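Local coordinates for Serine/threonine-protein phosphatase 2A regulatory subunit B'' subunit alpha (Homo sapiens, PDB 4I5J) that serves as a calcium-binding EF-hand regulatory subunit of protein phosphatase 2A that might modulate the substrate selectivity, activity and localisation of the catalytic enzyme, at residues 216-219 with 220-224; 266-269 with 270-274. All coordinates share one frame; numbering follows the deposited sequence.

How the contacts relate
Contact 1 lies on helix 209-226, which leaves the EF-hand calcium loop, and contact 2 runs from helix 263-271 into helix 273-277. Their centres are about 11 Å apart, and Gln-219 joins them: its CG packs 3.5 Å from Phe-270 O, and its NE2 lies 3.4 Å from Leu-273 N. Around this junction Phe-270 touches Tyr-216, while Leu-273 packs on Arg-222 and Met-223. Both contacts, in the EF-hand part of the longer B'' subunit, are near the metal site without belonging to it. The side chain of Tyr-216 is about 10 Å from that of the calcium ligand Glu-211, and the side chain of Phe-266 is about 11 Å from the bound calcium ion.

Contact 1: 216-219 with 220-224; sequences YEEQ and CERME
Cys-220 sets its sulfur over one face of the Tyr-216 ring, one helical turn back. SG is 3.8 Å from the ring centroid and 29° off the ring normal, which defines a sulfur-aromatic contact; the closest ring atom is CE2, with Tyr-216 CE2 to Cys-220 SG at 3.3 Å. The tyrosine reaches this place because its CG is anti to the backbone N (chi1 -175°), which leaves the ring beside the carbonyl carbon. Its hydroxyl is hydrogen-bonded to Leu-231 O, and Phe-233 and Leu-236 of helix 233-244 pack against the same side chain.

Four i to i+4 backbone hydrogen bonds join 216-219 to 220-224; of these the straightest is Glu-221 N to Glu-217 O, 2.8 Å with an N-H...O angle of 169°. All belong to helix 209-226, the exiting helix of a helix-loop-helix EF-hand whose loop holds a calcium ion through Asp-200, Asp-202, Asp-204, Val-206 and Glu-211.

Glu-217 OE1 and Glu-221 OE2 are 3.3 Å apart, two acceptors of like charge with carboxylate planes nearly perpendicular; Arg-149 forms a salt bridge with Glu-217 OE1 and would probably offset part of that repulsion. Glu-218 OE2 lies 4.5 Å from Arg-222 NE, well out of the guanidinium plane, so any attraction would probably be between charges alone, with no N-H pointed at the oxygen. The Glu-218 carboxylate is instead gripped by Ser-148 OG and Arg-149 N, one at each oxygen. Gln-219 runs alongside Arg-222, pointing the same way, and its OE1 accepts a weak hydrogen bond from Arg-222 NH1 at 3.4 Å.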
ATOM      1  N   TYR A 216     -14.128  -8.740  13.490  1.00 41.00           N
ATOM      2  CA  TYR A 216     -14.938  -9.909  13.131  1.00 47.05           C
ATOM      3  C   TYR A 216     -16.422  -9.715  13.457  1.00 56.26           C
ATOM      4  O   TYR A 216     -17.290 -10.245  12.771  1.00 65.40           O
ATOM      5  CB  TYR A 216     -14.387 -11.207  13.724  1.00 47.31           C
ATOM      6  CG  TYR A 216     -15.152 -12.441  13.256  1.00 56.76           C
ATOM      7  CD1 TYR A 216     -15.147 -12.828  11.920  1.00 60.49           C
ATOM      8  CD2 TYR A 216     -15.903 -13.192  14.142  1.00 54.75           C
ATOM      9  CE1 TYR A 216     -15.861 -13.945  11.490  1.00 62.84           C
ATOM     10  CE2 TYR A 216     -16.614 -14.312  13.722  1.00 56.48           C
ATOM     11  CZ  TYR A 216     -16.592 -14.680  12.399  1.00 64.76           C
ATOM     12  OH  TYR A 216     -17.304 -15.791  11.989  1.00 68.98           O
ATOM     13  N   GLU A 217     -16.703  -8.926  14.486  1.00 56.72           N
ATOM     14  CA  GLU A 217     -18.071  -8.684  14.924  1.00 56.33           C
ATOM     15  C   GLU A 217     -18.858  -7.821  13.935  1.00 69.70           C
ATOM     16  O   GLU A 217     -20.079  -7.913  13.871  1.00 77.47           O
ATOM     17  CB  GLU A 217     -18.058  -8.058  16.329  1.00 68.71           C
ATOM     18  CG  GLU A 217     -19.314  -8.321  17.186  1.00 72.96           C
ATOM     19  CD  GLU A 217     -20.153  -7.062  17.315  1.00 76.64           C
ATOM     20  OE1 GLU A 217     -19.631  -5.961  16.975  1.00 75.54           O
ATOM     21  OE2 GLU A 217     -21.322  -7.174  17.742  1.00 70.61           O
ATOM     22  N   GLU A 218     -18.171  -6.990  13.152  1.00 66.82           N
ATOM     23  CA  GLU A 218     -18.859  -6.283  12.068  1.00 68.47           C
ATOM     24  C   GLU A 218     -19.183  -7.242  10.940  1.00 64.79           C
ATOM     25  O   GLU A 218     -20.284  -7.199  10.410  1.00 64.71           O
ATOM     26  CB  GLU A 218     -18.068  -5.088  11.520  1.00 62.31           C
ATOM     27  CG  GLU A 218     -18.872  -4.253  10.519  1.00 67.97           C
ATOM     28  CD  GLU A 218     -18.000  -3.369   9.643  1.00 66.65           C
ATOM     29  OE1 GLU A 218     -16.776  -3.327   9.873  1.00 68.43           O
ATOM     30  OE2 GLU A 218     -18.535  -2.716   8.721  1.00 70.01           O
ATOM     31  N   GLN A 219     -18.237  -8.106  10.574  1.00 58.77           N
ATOM     32  CA  GLN A 219     -18.509  -9.135   9.567  1.00 58.60           C
ATOM     33  C   GLN A 219     -19.670  -9.989  10.079  1.00 70.76           C
ATOM     34  O   GLN A 219     -20.469 -10.514   9.296  1.00 69.89           O
ATOM     35  CB  GLN A 219     -17.290 -10.044   9.356  1.00 45.62           C
ATOM     36  CG  GLN A 219     -15.974  -9.345   9.116  1.00 51.14           C
ATOM     37  CD  GLN A 219     -15.794  -8.929   7.665  1.00 60.73           C
ATOM     38  OE1 GLN A 219     -16.248  -7.856   7.259  1.00 60.58           O
ATOM     39  NE2 GLN A 219     -15.117  -9.776   6.873  1.00 55.91           N
ATOM     40  N   CYS A 220     -19.767 -10.140  11.400  1.00 60.51           N
ATOM     41  CA  CYS A 220     -20.932 -10.845  11.936  1.00 71.96           C
ATOM     42  C   CYS A 220     -22.223 -10.020  11.769  1.00 83.73           C
ATOM     43  O   CYS A 220     -23.209 -10.524  11.224  1.00 84.22           O
ATOM     44  CB  CYS A 220     -20.714 -11.301  13.375  1.00 64.65           C
ATOM     45  SG  CYS A 220     -19.440 -12.603  13.507  1.00 72.13           S
ATOM     46  N   GLU A 221     -22.200  -8.757  12.205  1.00 83.35           N
ATOM     47  CA  GLU A 221     -23.324  -7.846  11.993  1.00 85.26           C
ATOM     48  C   GLU A 221     -23.747  -7.821  10.524  1.00 79.19           C
ATOM     49  O   GLU A 221     -24.924  -7.655  10.223  1.00 85.81           O
ATOM     50  CB  GLU A 221     -22.988  -6.423  12.453  1.00 89.45           C
ATOM     51  CG  GLU A 221     -22.984  -6.203  13.957  1.00 92.55           C
ATOM     52  CD  GLU A 221     -22.549  -4.787  14.327  1.00 95.06           C
ATOM     53  OE1 GLU A 221     -22.483  -3.920  13.422  1.00 94.25           O
ATOM     54  OE2 GLU A 221     -22.264  -4.547  15.519  1.00 95.05           O
ATOM     55  N   ARG A 222     -22.784  -7.994   9.622  1.00 74.14           N
ATOM     56  CA  ARG A 222     -23.062  -8.055   8.183  1.00 81.05           C
ATOM     57  C   ARG A 222     -23.752  -9.368   7.839  1.00 86.21           C
ATOM     58  O   ARG A 222     -24.902  -9.376   7.396  1.00 89.13           O
ATOM     59  CB  ARG A 222     -21.773  -7.942   7.362  1.00 82.29           C
ATOM     60  CG  ARG A 222     -21.397  -6.535   6.884  1.00 85.71           C
ATOM     61  CD  ARG A 222     -20.010  -6.556   6.220  1.00 84.77           C
ATOM     62  NE  ARG A 222     -19.743  -5.410   5.353  1.00 85.76           N
ATOM     63  CZ  ARG A 222     -18.619  -5.256   4.653  1.00 83.71           C
ATOM     64  NH1 ARG A 222     -17.666  -6.172   4.732  1.00 85.75           N
ATOM     65  NH2 ARG A 222     -18.441  -4.192   3.879  1.00 75.26           N
ATOM     66  N   MET A 223     -23.036 -10.470   8.037  1.00 87.14           N
ATOM     67  CA  MET A 223     -23.573 -11.810   7.785  1.00 98.25           C
ATOM     68  C   MET A 223     -24.990 -12.019   8.322  1.00 99.53           C
ATOM     69  O   MET A 223     -25.858 -12.528   7.610  1.00 99.06           O
ATOM     70  CB  MET A 223     -22.638 -12.867   8.366  1.00 98.29           C
ATOM     71  CG  MET A 223     -21.510 -13.250   7.438  1.00 98.60           C
ATOM     72  SD  MET A 223     -20.213 -14.095   8.339  1.00109.33           S
ATOM     73  CE  MET A 223     -19.494 -15.081   7.023  1.00 74.66           C
ATOM     74  N   GLU A 224     -25.207 -11.613   9.573  1.00101.61           N
ATOM     75  CA  GLU A 224     -26.511 -11.714  10.227  1.00105.17           C
ATOM     76  C   GLU A 224     -27.574 -10.911   9.483  1.00106.24           C
ATOM     77  O   GLU A 224     -28.733 -11.314   9.414  1.00109.53           O
ATOM     78  CB  GLU A 224     -26.430 -11.251  11.689  1.00106.08           C
ATOM     79  CG  GLU A 224     -25.683 -12.207  12.621  1.00113.33           C
ATOM     80  CD  GLU A 224     -25.538 -11.667  14.039  1.00117.69           C
ATOM     81  OE1 GLU A 224     -25.895 -10.491  14.269  1.00119.28           O
ATOM     82  OE2 GLU A 224     -25.069 -12.418  14.924  1.00118.74           O
TER

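Contact 2: 266-269 with 270-274; sequences FYDT and FFNLE
A chi1 of -177° swings the Phe-266 ring beside its carbonyl carbon, where the edge of Phe-270, one helical turn on, meets its face. The two form a T-shaped pair, centroids 4.9 Å apart and planes at 65°. Phe-270 CE1 makes the approach, 3.5 Å from Phe-266 CE1.

Phe-271 takes the less common first torsion, chi1 62°, which folds its ring back over the preceding turn. Tyr-267 O sits above the centre of that ring, 3.4 Å from Phe-271 CD2, while the same carbonyl accepts a hydrogen bond from Phe-271 N at 3.0 Å. The ring's far end, CZ, rests 3.6 Å from Tyr-267 CB; the two rings are slid apart and barely overlap. Trp-195 meets both. A leucine in place of Phe-271 would probably leave the Tyr-267 carbonyl without its flat cover and open a gap beside Trp-195.

Asn-272 N continues the backbone bonding to Asp-268 O at 2.9 Å, while its side chain lies alongside that of Asp-268, CB 3.6 Å from Asp-268 OD1. Asn-272 OD1 accepts a hydrogen bond from Lys-275 N, making Asn-272 the N-cap of helix 273-277. The arrangement is a buried helix-to-helix junction, with aromatic side chains packed against helices 189-199 and 209-226, which flank the calcium loop of the EF-hand.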
ATOM      1  N   PHE A 266      -5.833 -14.376   6.397  1.00 50.64           N
ATOM      2  CA  PHE A 266      -6.105 -13.769   7.703  1.00 45.81           C
ATOM      3  C   PHE A 266      -6.840 -12.435   7.520  1.00 46.52           C
ATOM      4  O   PHE A 266      -7.961 -12.245   7.998  1.00 45.98           O
ATOM      5  CB  PHE A 266      -4.765 -13.548   8.414  1.00 44.02           C
ATOM      6  CG  PHE A 266      -4.875 -12.988   9.817  1.00 43.31           C
ATOM      7  CD1 PHE A 266      -5.132 -13.816  10.895  1.00 42.73           C
ATOM      8  CD2 PHE A 266      -4.666 -11.645  10.057  1.00 43.28           C
ATOM      9  CE1 PHE A 266      -5.205 -13.309  12.179  1.00 44.18           C
ATOM     10  CE2 PHE A 266      -4.740 -11.135  11.344  1.00 37.02           C
ATOM     11  CZ  PHE A 266      -5.008 -11.960  12.397  1.00 37.20           C
ATOM     12  N   TYR A 267      -6.236 -11.535   6.757  1.00 44.63           N
ATOM     13  CA  TYR A 267      -6.832 -10.221   6.506  1.00 45.17           C
ATOM     14  C   TYR A 267      -8.246 -10.248   5.882  1.00 44.93           C
ATOM     15  O   TYR A 267      -9.157  -9.551   6.343  1.00 46.89           O
ATOM     16  CB  TYR A 267      -5.870  -9.363   5.663  1.00 46.00           C
ATOM     17  CG  TYR A 267      -4.604  -8.959   6.410  1.00 43.86           C
ATOM     18  CD1 TYR A 267      -3.386  -8.873   5.755  1.00 37.27           C
ATOM     19  CD2 TYR A 267      -4.638  -8.645   7.766  1.00 40.29           C
ATOM     20  CE1 TYR A 267      -2.244  -8.498   6.417  1.00 39.30           C
ATOM     21  CE2 TYR A 267      -3.489  -8.267   8.446  1.00 34.14           C
ATOM     22  CZ  TYR A 267      -2.295  -8.203   7.770  1.00 39.80           C
ATOM     23  OH  TYR A 267      -1.143  -7.819   8.425  1.00 34.29           O
ATOM     24  N   ASP A 268      -8.435 -11.036   4.833  1.00 46.28           N
ATOM     25  CA  ASP A 268      -9.759 -11.172   4.215  1.00 50.22           C
ATOM     26  C   ASP A 268     -10.796 -11.641   5.222  1.00 53.98           C
ATOM     27  O   ASP A 268     -11.920 -11.142   5.268  1.00 62.41           O
ATOM     28  CB  ASP A 268      -9.708 -12.156   3.038  1.00 53.95           C
ATOM     29  CG  ASP A 268      -8.900 -11.626   1.869  1.00 60.86           C
ATOM     30  OD1 ASP A 268      -8.769 -10.382   1.732  1.00 58.18           O
ATOM     31  OD2 ASP A 268      -8.397 -12.458   1.085  1.00 69.20           O
ATOM     32  N   THR A 269     -10.396 -12.610   6.030  1.00 55.91           N
ATOM     33  CA  THR A 269     -11.264 -13.204   7.020  1.00 51.57           C
ATOM     34  C   THR A 269     -11.799 -12.133   7.966  1.00 46.95           C
ATOM     35  O   THR A 269     -12.940 -12.205   8.388  1.00 50.11           O
ATOM     36  CB  THR A 269     -10.490 -14.282   7.795  1.00 60.81           C
ATOM     37  OG1 THR A 269     -10.080 -15.311   6.885  1.00 61.95           O
ATOM     38  CG2 THR A 269     -11.324 -14.885   8.897  1.00 62.23           C
ATOM     39  N   PHE A 270     -10.989 -11.120   8.275  1.00 42.80           N
ATOM     40  CA  PHE A 270     -11.413 -10.058   9.204  1.00 39.32           C
ATOM     41  C   PHE A 270     -12.030  -8.802   8.614  1.00 46.05           C
ATOM     42  O   PHE A 270     -12.690  -8.041   9.339  1.00 48.25           O
ATOM     43  CB  PHE A 270     -10.281  -9.674  10.161  1.00 38.67           C
ATOM     44  CG  PHE A 270      -9.974 -10.744  11.163  1.00 43.27           C
ATOM     45  CD1 PHE A 270      -8.824 -11.513  11.057  1.00 44.29           C
ATOM     46  CD2 PHE A 270     -10.873 -11.019  12.186  1.00 42.14           C
ATOM     47  CE1 PHE A 270      -8.564 -12.516  11.972  1.00 50.19           C
ATOM     48  CE2 PHE A 270     -10.630 -12.026  13.093  1.00 42.40           C
ATOM     49  CZ  PHE A 270      -9.471 -12.775  12.994  1.00 46.23           C
ATOM     50  N   PHE A 271     -11.820  -8.548   7.324  1.00 44.70           N
ATOM     51  CA  PHE A 271     -12.367  -7.312   6.773  1.00 43.50           C
ATOM     52  C   PHE A 271     -12.679  -7.268   5.274  1.00 51.10           C
ATOM     53  O   PHE A 271     -12.996  -6.203   4.752  1.00 55.69           O
ATOM     54  CB  PHE A 271     -11.535  -6.096   7.204  1.00 43.81           C
ATOM     55  CG  PHE A 271     -10.105  -6.121   6.731  1.00 50.12           C
ATOM     56  CD1 PHE A 271      -9.793  -5.827   5.411  1.00 50.08           C
ATOM     57  CD2 PHE A 271      -9.073  -6.388   7.612  1.00 51.11           C
ATOM     58  CE1 PHE A 271      -8.486  -5.827   4.977  1.00 46.48           C
ATOM     59  CE2 PHE A 271      -7.763  -6.393   7.185  1.00 50.41           C
ATOM     60  CZ  PHE A 271      -7.470  -6.111   5.858  1.00 47.72           C
ATOM     61  N   ASN A 272     -12.608  -8.412   4.593  1.00 56.78           N
ATOM     62  CA  ASN A 272     -13.066  -8.517   3.197  1.00 59.16           C
ATOM     63  C   ASN A 272     -14.051  -9.691   3.093  1.00 58.07           C
ATOM     64  O   ASN A 272     -13.678 -10.809   2.720  1.00 58.85           O
ATOM     65  CB  ASN A 272     -11.880  -8.654   2.220  1.00 58.62           C
ATOM     66  CG  ASN A 272     -12.285  -8.474   0.743  1.00 69.02           C
ATOM     67  OD1 ASN A 272     -13.318  -8.975   0.293  1.00 70.25           O
ATOM     68  ND2 ASN A 272     -11.449  -7.764  -0.014  1.00 70.63           N
ATOM     69  N   LEU A 273     -15.304  -9.429   3.463  1.00 57.50           N
ATOM     70  CA  LEU A 273     -16.326 -10.477   3.606  1.00 65.67           C
ATOM     71  C   LEU A 273     -16.494 -11.276   2.334  1.00 70.68           C
ATOM     72  O   LEU A 273     -16.678 -12.484   2.385  1.00 76.32           O
ATOM     73  CB  LEU A 273     -17.677  -9.862   3.989  1.00 73.24           C
ATOM     74  CG  LEU A 273     -18.858 -10.793   4.301  1.00 76.23           C
ATOM     75  CD1 LEU A 273     -18.506 -11.756   5.434  1.00 77.95           C
ATOM     76  CD2 LEU A 273     -20.112  -9.982   4.656  1.00 72.72           C
ATOM     77  N   GLU A 274     -16.439 -10.581   1.198  1.00 71.82           N
ATOM     78  CA  GLU A 274     -16.558 -11.184  -0.126  1.00 74.13           C
ATOM     79  C   GLU A 274     -15.441 -12.177  -0.412  1.00 70.38           C
ATOM     80  O   GLU A 274     -15.698 -13.308  -0.820  1.00 74.97           O
ATOM     81  CB  GLU A 274     -16.534 -10.096  -1.207  1.00 85.37           C
ATOM     82  CG  GLU A 274     -17.847  -9.355  -1.430  1.00 91.95           C
ATOM     83  CD  GLU A 274     -17.776  -8.413  -2.629  1.00 99.11           C
ATOM     84  OE1 GLU A 274     -16.767  -7.682  -2.747  1.00 97.95           O
ATOM     85  OE2 GLU A 274     -18.718  -8.411  -3.458  1.00102.24           O
TER